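PDB 3G79: NDP-N-acetyl-D-galactosaminuronic acid dehydrogenase from Methanosarcina mazei Go1, which probably oxidises UDP-N-acetyl-D-mannosamine to UDP-N-acetyl-D-mannosaminuronate in an NAD-dependent reaction that consumes two NAD+ and one water. Local coordinates for residues 147-151 and 152-156; 190-194 and 195-199; 200-203 and 204-208; 216-220 and 221-225. All coordinates share one frame; numbering follows the deposited sequence.

Contact 1 of 4, residues 147-151 and 152-156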
loop_
_atom_site.group_PDB
_atom_site.type_symbol
_atom_site.label_atom_id
_atom_site.label_comp_id
_atom_site.label_asym_id
_atom_site.label_seq_id
_atom_site.Cartn_x
_atom_site.Cartn_y
_atom_site.Cartn_z
ATOM N N SER A 147 1.636 12.471 -24.849
ATOM C CA SER A 147 2.419 11.203 -24.863
ATOM C C SER A 147 3.040 10.922 -23.479
ATOM O O SER A 147 3.432 11.829 -22.757
ATOM C CB SER A 147 3.538 11.231 -25.914
ATOM O OG SER A 147 3.096 11.691 -27.198
ATOM N N THR A 148 3.127 9.648 -23.111
ATOM C CA THR A 148 3.749 9.233 -21.852
ATOM C C THR A 148 5.237 9.619 -21.850
ATOM O O THR A 148 5.984 9.183 -22.704
ATOM C CB THR A 148 3.553 7.700 -21.672
ATOM O OG1 THR A 148 2.153 7.402 -21.524
ATOM C CG2 THR A 148 4.355 7.168 -20.476
ATOM N N ILE A 149 5.647 10.478 -20.925
ATOM C CA ILE A 149 7.041 10.946 -20.881
ATOM C C ILE A 149 7.651 10.668 -19.523
ATOM O O ILE A 149 6.942 10.220 -18.624
ATOM C CB ILE A 149 7.191 12.422 -21.274
ATOM C CG1 ILE A 149 6.213 13.298 -20.470
ATOM C CG2 ILE A 149 7.016 12.574 -22.815
ATOM C CD1 ILE A 149 6.238 14.838 -20.810
ATOM N N THR A 150 8.954 10.901 -19.374
ATOM C CA THR A 150 9.647 10.628 -18.108
ATOM C C THR A 150 9.828 11.886 -17.329
ATOM O O THR A 150 10.024 12.949 -17.916
ATOM C CB THR A 150 11.060 10.056 -18.322
ATOM O OG1 THR A 150 11.869 11.038 -18.985
ATOM C CG2 THR A 150 10.998 8.837 -19.152
ATOM N N PRO A 151 9.842 11.781 -15.995
ATOM C CA PRO A 151 9.994 13.025 -15.287
ATOM C C PRO A 151 11.107 13.888 -15.859
ATOM O O PRO A 151 12.223 13.400 -16.009
ATOM C CB PRO A 151 10.340 12.566 -13.865
ATOM C CG PRO A 151 9.508 11.317 -13.721
ATOM C CD PRO A 151 9.584 10.654 -15.078
ATOM N N GLY A 152 10.799 15.159 -16.131
ATOM C CA GLY A 152 11.802 16.157 -16.478
ATOM C C GLY A 152 11.774 16.494 -17.961
ATOM O O GLY A 152 12.425 17.420 -18.402
ATOM N N THR A 153 11.003 15.734 -18.728
ATOM C CA THR A 153 10.863 15.961 -20.161
ATOM C C THR A 153 10.204 17.329 -20.518
ATOM O O THR A 153 10.770 18.121 -21.300
ATOM C CB THR A 153 10.115 14.769 -20.791
ATOM O OG1 THR A 153 10.783 13.541 -20.427
ATOM C CG2 THR A 153 10.005 14.925 -22.321
ATOM N N THR A 154 9.039 17.627 -19.935
ATOM C CA THR A 154 8.389 18.905 -20.192
ATOM C C THR A 154 9.303 20.117 -19.980
ATOM O O THR A 154 9.511 20.904 -20.923
ATOM C CB THR A 154 7.088 19.067 -19.409
ATOM O OG1 THR A 154 6.308 17.914 -19.639
ATOM C CG2 THR A 154 6.273 20.276 -19.904
ATOM N N GLU A 155 9.821 20.267 -18.758
ATOM C CA GLU A 155 10.661 21.422 -18.397
ATOM C C GLU A 155 12.059 21.283 -18.999
ATOM O O GLU A 155 12.818 22.240 -19.037
ATOM C CB GLU A 155 10.807 21.555 -16.877
ATOM C CG GLU A 155 9.509 21.682 -16.096
ATOM C CD GLU A 155 9.075 23.106 -15.903
ATOM O OE1 GLU A 155 9.747 24.011 -16.462
ATOM O OE2 GLU A 155 8.057 23.341 -15.208
ATOM N N GLY A 156 12.404 20.087 -19.446
ATOM C CA GLY A 156 13.700 19.842 -20.038
ATOM C C GLY A 156 13.625 19.897 -21.546
ATOM O O GLY A 156 13.525 20.966 -22.111
#

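Contact 2 of 4, residues 190-194 and 195-199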
loop_
_atom_site.group_PDB
_atom_site.type_symbol
_atom_site.label_atom_id
_atom_site.label_comp_id
_atom_site.label_asym_id
_atom_site.label_seq_id
_atom_site.Cartn_x
_atom_site.Cartn_y
_atom_site.Cartn_z
ATOM N N LYS A 190 -14.412 6.008 -23.464
ATOM C CA LYS A 190 -14.867 6.227 -22.093
ATOM C C LYS A 190 -13.747 6.464 -21.126
ATOM O O LYS A 190 -13.945 7.155 -20.122
ATOM C CB LYS A 190 -15.864 5.175 -21.548
ATOM C CG LYS A 190 -15.596 3.711 -21.858
ATOM C CD LYS A 190 -16.932 2.946 -21.863
ATOM C CE LYS A 190 -17.979 3.633 -22.785
ATOM N NZ LYS A 190 -19.406 3.191 -22.544
ATOM N N ASN A 191 -12.581 5.891 -21.412
ATOM C CA ASN A 191 -11.389 6.181 -20.605
ATOM C C ASN A 191 -11.086 7.685 -20.607
ATOM O O ASN A 191 -11.007 8.307 -19.556
ATOM C CB ASN A 191 -10.174 5.384 -21.099
ATOM C CG ASN A 191 -10.222 3.910 -20.705
ATOM O OD1 ASN A 191 -9.318 3.163 -21.039
ATOM N ND2 ASN A 191 -11.262 3.499 -19.991
ATOM N N ILE A 192 -10.939 8.266 -21.796
ATOM C CA ILE A 192 -10.702 9.694 -21.916
ATOM C C ILE A 192 -11.808 10.506 -21.217
ATOM O O ILE A 192 -11.515 11.505 -20.565
ATOM C CB ILE A 192 -10.597 10.125 -23.391
ATOM C CG1 ILE A 192 -9.549 9.270 -24.139
ATOM C CG2 ILE A 192 -10.343 11.646 -23.492
ATOM C CD1 ILE A 192 -9.425 9.577 -25.569
ATOM N N ARG A 193 -13.062 10.070 -21.345
ATOM C CA ARG A 193 -14.216 10.786 -20.782
ATOM C C ARG A 193 -14.422 10.575 -19.284
ATOM O O ARG A 193 -14.829 11.493 -18.604
ATOM C CB ARG A 193 -15.520 10.345 -21.453
ATOM C CG ARG A 193 -15.714 10.816 -22.873
ATOM C CD ARG A 193 -16.912 10.119 -23.562
ATOM N NE ARG A 193 -17.354 10.893 -24.709
ATOM C CZ ARG A 193 -17.882 10.392 -25.820
ATOM N NH1 ARG A 193 -18.034 9.084 -25.954
ATOM N NH2 ARG A 193 -18.275 11.201 -26.798
ATOM N N GLU A 194 -14.201 9.357 -18.788
ATOM C CA GLU A 194 -14.576 9.016 -17.397
ATOM C C GLU A 194 -13.380 9.002 -16.423
ATOM O O GLU A 194 -13.532 9.263 -15.223
ATOM C CB GLU A 194 -15.375 7.720 -17.351
ATOM C CG GLU A 194 -16.686 7.790 -18.195
ATOM C CD GLU A 194 -17.329 6.459 -18.529
ATOM O OE1 GLU A 194 -16.836 5.411 -18.065
ATOM O OE2 GLU A 194 -18.351 6.446 -19.272
ATOM N N HIS A 195 -12.189 8.744 -16.947
ATOM C CA HIS A 195 -10.987 8.832 -16.152
ATOM C C HIS A 195 -10.664 10.294 -15.797
ATOM O O HIS A 195 -10.665 11.166 -16.664
ATOM C CB HIS A 195 -9.830 8.215 -16.934
ATOM C CG HIS A 195 -9.860 6.714 -17.015
ATOM N ND1 HIS A 195 -10.939 5.947 -16.593
ATOM C CD2 HIS A 195 -8.931 5.835 -17.471
ATOM C CE1 HIS A 195 -10.662 4.665 -16.775
ATOM N NE2 HIS A 195 -9.455 4.571 -17.309
ATOM N N ASP A 196 -10.408 10.567 -14.524
ATOM C CA ASP A 196 -9.883 11.863 -14.114
ATOM C C ASP A 196 -8.639 12.081 -14.912
ATOM O O ASP A 196 -7.979 11.127 -15.281
ATOM C CB ASP A 196 -9.540 11.877 -12.626
ATOM C CG ASP A 196 -10.776 11.841 -11.736
ATOM O OD1 ASP A 196 -10.638 11.402 -10.587
ATOM O OD2 ASP A 196 -11.881 12.240 -12.172
ATOM N N ARG A 197 -8.336 13.334 -15.226
ATOM C CA ARG A 197 -7.290 13.666 -16.185
ATOM C C ARG A 197 -6.268 14.537 -15.477
ATOM O O ARG A 197 -6.590 15.647 -15.016
ATOM C CB ARG A 197 -7.926 14.407 -17.369
ATOM C CG ARG A 197 -7.032 14.697 -18.608
ATOM C CD ARG A 197 -6.619 13.385 -19.243
ATOM N NE ARG A 197 -5.539 13.586 -20.185
ATOM C CZ ARG A 197 -5.690 13.818 -21.492
ATOM N NH1 ARG A 197 -6.893 13.843 -22.022
ATOM N NH2 ARG A 197 -4.623 14.026 -22.265
ATOM N N ILE A 198 -5.045 14.030 -15.346
ATOM C CA ILE A 198 -3.965 14.826 -14.735
ATOM C C ILE A 198 -3.530 15.913 -15.754
ATOM O O ILE A 198 -3.243 15.617 -16.936
ATOM C CB ILE A 198 -2.764 13.930 -14.430
ATOM C CG1 ILE A 198 -3.175 12.657 -13.669
ATOM C CG2 ILE A 198 -1.622 14.695 -13.833
ATOM C CD1 ILE A 198 -3.925 12.829 -12.385
ATOM N N VAL A 199 -3.512 17.171 -15.325
ATOM C CA VAL A 199 -3.121 18.238 -16.257
ATOM C C VAL A 199 -2.181 19.105 -15.492
ATOM O O VAL A 199 -2.574 19.685 -14.472
ATOM C CB VAL A 199 -4.338 19.056 -16.774
ATOM C CG1 VAL A 199 -3.904 20.307 -17.565
ATOM C CG2 VAL A 199 -5.214 18.190 -17.651
#

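Contact 3 of 4, residues 200-203 and 204-208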
loop_
_atom_site.group_PDB
_atom_site.type_symbol
_atom_site.label_atom_id
_atom_site.label_comp_id
_atom_site.label_asym_id
_atom_site.label_seq_id
_atom_site.Cartn_x
_atom_site.Cartn_y
_atom_site.Cartn_z
ATOM N N GLY A 200 -0.941 19.188 -15.953
ATOM C CA GLY A 200 0.066 19.962 -15.244
ATOM C C GLY A 200 0.779 20.946 -16.131
ATOM O O GLY A 200 1.363 20.557 -17.166
ATOM N N GLY A 201 0.719 22.231 -15.746
ATOM C CA GLY A 201 1.314 23.293 -16.579
ATOM C C GLY A 201 2.647 23.627 -15.981
ATOM O O GLY A 201 2.895 23.303 -14.819
ATOM N N ILE A 202 3.506 24.265 -16.763
ATOM C CA ILE A 202 4.825 24.696 -16.280
ATOM C C ILE A 202 4.779 25.910 -15.321
ATOM O O ILE A 202 5.786 26.267 -14.702
ATOM C CB ILE A 202 5.803 24.981 -17.445
ATOM C CG1 ILE A 202 5.350 26.191 -18.256
ATOM C CG2 ILE A 202 5.943 23.766 -18.319
ATOM C CD1 ILE A 202 6.361 26.623 -19.321
ATOM N N ASP A 203 3.609 26.550 -15.267
ATOM C CA ASP A 203 3.283 27.642 -14.365
ATOM C C ASP A 203 1.780 27.638 -14.285
ATOM O O ASP A 203 1.130 26.921 -15.069
ATOM C CB ASP A 203 3.780 29.006 -14.858
ATOM C CG ASP A 203 3.674 29.184 -16.371
ATOM O OD1 ASP A 203 4.538 29.899 -16.894
ATOM O OD2 ASP A 203 2.746 28.663 -17.041
ATOM N N GLU A 204 1.228 28.410 -13.350
ATOM C CA GLU A 204 -0.208 28.418 -13.091
ATOM C C GLU A 204 -1.007 28.877 -14.303
ATOM O O GLU A 204 -2.086 28.354 -14.565
ATOM C CB GLU A 204 -0.553 29.258 -11.858
ATOM C CG GLU A 204 0.496 29.152 -10.722
ATOM C CD GLU A 204 0.169 28.135 -9.610
ATOM O OE1 GLU A 204 1.140 27.640 -8.989
ATOM O OE2 GLU A 204 -1.020 27.858 -9.328
ATOM N N ALA A 205 -0.453 29.795 -15.075
ATOM C CA ALA A 205 -1.111 30.277 -16.280
ATOM C C ALA A 205 -1.354 29.168 -17.309
ATOM O O ALA A 205 -2.448 29.101 -17.895
ATOM C CB ALA A 205 -0.324 31.429 -16.896
ATOM N N SER A 206 -0.352 28.309 -17.532
ATOM C CA SER A 206 -0.457 27.198 -18.534
ATOM C C SER A 206 -1.361 26.087 -18.031
ATOM O O SER A 206 -2.131 25.508 -18.785
ATOM C CB SER A 206 0.918 26.583 -18.840
ATOM O OG SER A 206 1.883 27.563 -19.172
ATOM N N THR A 207 -1.247 25.781 -16.741
ATOM C CA THR A 207 -2.200 24.902 -16.062
ATOM C C THR A 207 -3.644 25.320 -16.285
ATOM O O THR A 207 -4.466 24.490 -16.639
ATOM C CB THR A 207 -1.920 24.819 -14.532
ATOM O OG1 THR A 207 -0.664 24.171 -14.291
ATOM C CG2 THR A 207 -2.934 24.009 -13.851
ATOM N N LYS A 208 -3.964 26.595 -16.061
ATOM C CA LYS A 208 -5.332 27.067 -16.178
ATOM C C LYS A 208 -5.793 27.083 -17.620
ATOM O O LYS A 208 -6.983 26.823 -17.892
ATOM C CB LYS A 208 -5.518 28.443 -15.544
ATOM C CG LYS A 208 -6.495 28.422 -14.362
ATOM C CD LYS A 208 -5.991 29.260 -13.170
ATOM C CE LYS A 208 -6.440 28.655 -11.849
ATOM N NZ LYS A 208 -5.343 28.712 -10.827
#

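Contact 4 of 4, residues 216-220 and 221-225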
loop_
_atom_site.group_PDB
_atom_site.type_symbol
_atom_site.label_atom_id
_atom_site.label_comp_id
_atom_site.label_asym_id
_atom_site.label_seq_id
_atom_site.Cartn_x
_atom_site.Cartn_y
_atom_site.Cartn_z
ATOM N N PRO A 216 -14.051 20.394 -21.269
ATOM C CA PRO A 216 -15.256 20.107 -22.050
ATOM C C PRO A 216 -15.440 18.679 -22.584
ATOM O O PRO A 216 -16.553 18.310 -22.926
ATOM C CB PRO A 216 -15.196 21.117 -23.195
ATOM C CG PRO A 216 -14.388 22.215 -22.667
ATOM C CD PRO A 216 -13.348 21.571 -21.788
ATOM N N VAL A 217 -14.403 17.870 -22.671
ATOM C CA VAL A 217 -14.624 16.487 -23.120
ATOM C C VAL A 217 -14.883 15.544 -21.944
ATOM O O VAL A 217 -15.329 14.410 -22.119
ATOM C CB VAL A 217 -13.436 15.958 -23.979
ATOM C CG1 VAL A 217 -12.978 17.030 -24.998
ATOM C CG2 VAL A 217 -12.268 15.524 -23.101
ATOM N N LEU A 218 -14.583 15.988 -20.732
ATOM C CA LEU A 218 -14.855 15.134 -19.574
ATOM C C LEU A 218 -16.344 15.059 -19.296
ATOM O O LEU A 218 -17.030 16.066 -19.315
ATOM C CB LEU A 218 -14.143 15.672 -18.331
ATOM C CG LEU A 218 -12.632 15.604 -18.462
ATOM C CD1 LEU A 218 -11.972 16.500 -17.428
ATOM C CD2 LEU A 218 -12.162 14.185 -18.377
ATOM N N THR A 219 -16.835 13.859 -19.039
ATOM C CA THR A 219 -18.227 13.652 -18.675
ATOM C C THR A 219 -18.173 12.736 -17.491
ATOM O O THR A 219 -18.253 11.546 -17.685
ATOM C CB THR A 219 -18.929 12.759 -19.694
ATOM O OG1 THR A 219 -18.458 11.421 -19.517
ATOM C CG2 THR A 219 -18.670 13.163 -21.132
ATOM N N VAL A 220 -17.989 13.200 -16.278
ATOM C CA VAL A 220 -17.833 12.221 -15.193
ATOM C C VAL A 220 -16.430 12.207 -14.694
ATOM O O VAL A 220 -16.210 12.216 -13.483
ATOM C CB VAL A 220 -18.195 10.775 -15.609
ATOM C CG1 VAL A 220 -17.379 9.759 -14.836
ATOM C CG2 VAL A 220 -19.659 10.481 -15.317
ATOM N N GLY A 221 -15.472 12.123 -15.617
ATOM C CA GLY A 221 -14.085 12.327 -15.246
ATOM C C GLY A 221 -13.922 13.743 -14.730
ATOM O O GLY A 221 -14.712 14.628 -15.066
ATOM N N GLN A 222 -12.915 13.972 -13.902
ATOM C CA GLN A 222 -12.584 15.341 -13.514
ATOM C C GLN A 222 -11.109 15.610 -13.755
ATOM O O GLN A 222 -10.269 14.698 -13.696
ATOM C CB GLN A 222 -12.832 15.584 -12.027
ATOM C CG GLN A 222 -14.249 15.430 -11.495
ATOM C CD GLN A 222 -14.371 16.021 -10.078
ATOM O OE1 GLN A 222 -15.064 17.031 -9.877
ATOM N NE2 GLN A 222 -13.649 15.433 -9.116
ATOM N N VAL A 223 -10.808 16.876 -13.989
ATOM C CA VAL A 223 -9.458 17.351 -14.200
ATOM C C VAL A 223 -8.739 17.462 -12.860
ATOM O O VAL A 223 -9.309 17.916 -11.865
ATOM C CB VAL A 223 -9.485 18.692 -14.984
ATOM C CG1 VAL A 223 -8.267 19.493 -14.749
ATOM C CG2 VAL A 223 -9.609 18.420 -16.427
ATOM N N ILE A 224 -7.494 16.992 -12.815
ATOM C CA ILE A 224 -6.677 17.106 -11.592
ATOM C C ILE A 224 -5.516 18.005 -11.956
ATOM O O ILE A 224 -4.609 17.573 -12.681
ATOM C CB ILE A 224 -6.183 15.746 -11.072
ATOM C CG1 ILE A 224 -7.371 14.805 -10.813
ATOM C CG2 ILE A 224 -5.335 15.939 -9.779
ATOM C CD1 ILE A 224 -7.113 13.746 -9.705
ATOM N N PRO A 225 -5.562 19.274 -11.510
ATOM C CA PRO A 225 -4.579 20.281 -11.969
ATOM C C PRO A 225 -3.352 20.326 -11.044
ATOM O O PRO A 225 -3.495 20.249 -9.796
ATOM C CB PRO A 225 -5.369 21.601 -11.894
ATOM C CG PRO A 225 -6.352 21.367 -10.656
ATOM C CD PRO A 225 -6.505 19.824 -10.497
#

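Contact 1 of 4, residues 147-151 and 152-156
The flat group that organises this turn is the Thr150 carbonyl, and Thr153 supplies both donors that meet it. In the carbonyl plane, on a lone pair, sits the Thr153 hydroxyl, whose OG1 donates to Thr150 O over 2.7 Å. The second donor approaches almost end-on: Thr153 N lies 3.1 Å from Thr150 O, with a C=O...N angle of 164°. Both reach one oxygen because OG1 is turned back beside its own backbone N (chi1 -53°), opposite the carbonyl carbon. The N-H bond closes a type II beta turn from Thr150 to Thr153. Gly152 holds the turn's third position at phi 106°, where a CB would run into Pro151 O.

Beside the polar corner the contact is apolar. Ile149 and Thr153 meet at an oblique crossing, Ile149 CB 3.8 Å from Thr153 CB, while the two CG2 methyls of Ile149 and Thr153 also lie 3.8 Å apart. The extended gamma-delta arm of Ile149 carries CD1 on to Thr154, 3.3 Å from its OG1, and the two side chains cross at about a right angle.

This is the corner between strand 142-145 and helix 154-166 of the NAD-binding domain. Glu232 of helix 228-258 accepts from Gly152 N and Thr154 N, and Leu126 backs Ile149. The chemistry implies a division of labour: two donors of a single threonine grip one carbonyl and fix the turn, an outside carboxylate takes up the backbone N-H groups of Gly152 and Thr154, where the turn leads into the helix, and methyl contacts of Ile149 add apolar packing beside it.

Contact 2 of 4, residues 190-194 and 195-199
Asn191 and His195 lie side by side and point the same way, one helical turn apart, with the amide and imidazole planes only 16° from parallel. The backbone of Asn191 takes part in this stack: its CA stands 3.9 Å from the centroid of the His195 ring and 7° off the ring normal, a CH-pi contact over the face. CB covers the same face, and farther out the amide carbon, Asn191 CG, is 3.5 Å from His195 NE2. Asn191 ND2 approaches His195 NE2 to 3.4 Å, but the angle is poor for a hydrogen bond, so the two groups meet by stacking. At the ring's edge, near its plane, is the carbonyl carbon of Glu194. In both residues CG sits beside the backbone N, opposite the carbonyl carbon (chi1 -75° in Asn191, nearly the same in His195), which is consistent with their pointing the same way.

His195 is the first residue to leave helical backbone angles after helix 188-194, and two residues on begins strand 197-201 of the Rossmann-type sheet. The last turn is closed by His195 N donating to Asn191 O at 2.9 Å, although the position of that oxygen is less certain. Replacing His195 by an alanine would probably uncover Asn191 CA and CB and leave the amide without its stacking partner, though still bonded at OD1 by Met184 N.

Beyond the stack, Ile192 CG2 comes obliquely to Arg197 NH1 at 4.3 Å. The guanidinium is oriented from elsewhere, by a salt bridge to Glu146 and by the carbonyls of Ala179 and Pro180.

Contact 3 of 4, residues 200-203 and 204-208
Asp203 caps the start of helix 204-214, and Ser206 brings two donors to one of its carboxylate oxygens. Ser206 OG gives a short bond of 2.5 Å to Asp203 OD2, nearly in line with the C-O bond. Ser206 N reaches Asp203 OD2 at 3.2 Å from the anti side, 26° out of the carboxylate plane. Ile202 CG1 packs 3.8 Å from Ser206 OG. The Asp203 side chain comes over the helix end because CG stands between the backbone N and the carbonyl carbon (chi1 37°). Asp203 also serves through its backbone: Thr207 N donates to Asp203 O at 3.1 Å with an almost straight N-H...O angle of 178°.

A second link runs from the helix back to the strand, Gly201 N donating to Thr207 OG1 at 2.8 Å. The close approach needs glycine, since a CB on Gly201 would strike Thr207 N. With Asp203 as N-cap, the geometry is that of a strand-to-helix corner, here opening the beta-alpha-beta crossover of strand 197-201, helix 204-214 and strand 223-227.

Farther out, each hydroxyl is fixed by a neighbouring strand. Ser206 OG accepts from Leu176 N of strand 175-178, and Thr207 OG1 is bonded to Met226 O of strand 223-227. Leu8 of helix 7-15 lies against Asp203 and Ser206.

Contact 4 of 4, residues 216-220 and 221-225
Between Leu218 and Gly221 the chain turns through Val220 at phi 109° and psi -49°, unusual angles for a beta-branched residue, and no hydrogen bond joins the two halves. Leu218 carries the contact. Its CB lies 3.5 Å from Gly221 O, and its CD2 branch reaches over the glycine, 4.1 Å from Gly221 CA. The other branch does the apolar work: Leu218 CD1 presses on Val223 CG2 at only 3.2 Å, a tight approach, with the two side chains crossing at about a right angle. Leu218 CD1 is also 3.7 Å from Val223 N. It finds CG2 there because this methyl of Val223 stands beside its own backbone N, with CG1 opposite that N (chi1 156°). At Gly221 a side chain would press on the leucine, since a CB would stand 3.0 Å from Leu218 CD2.

With an alanine at Leu218, both terminal methyls would be gone, and Val223 CG2 would probably lose its close neighbour across the turn while the cover over Gly221 opened.

The turn completes the connection from helix 204-214 into strand 223-227, an outermost strand of its sheet within this chain. Backbone bonds from Arg193 tie Thr219 and Gly221 to the end of helix 188-194, Val223 rests on Val211 of helix 204-214, and Ile224 touches Thr268 of the second subunit.

In the fold
Followed from the N terminus, the four contacts come in series and none nests in or crosses another. Contact 1 closes the turn from strand 142-145 into helix 154-166. Contact 2 turns the end of helix 188-194 into strand 197-201, contact 3 takes that strand into helix 204-214, and contact 4 leads the chain back into strand 223-227. In space they link differently: Ile202 of contact 3 packs on Thr154 and Glu155 of contact 1, while contacts 2 and 4, with centres about 6 Å apart, meet where the neighbouring strands 197-201 and 223-227 pair. Both also touch the second subunit, so this sheet edge borders the dimer interface.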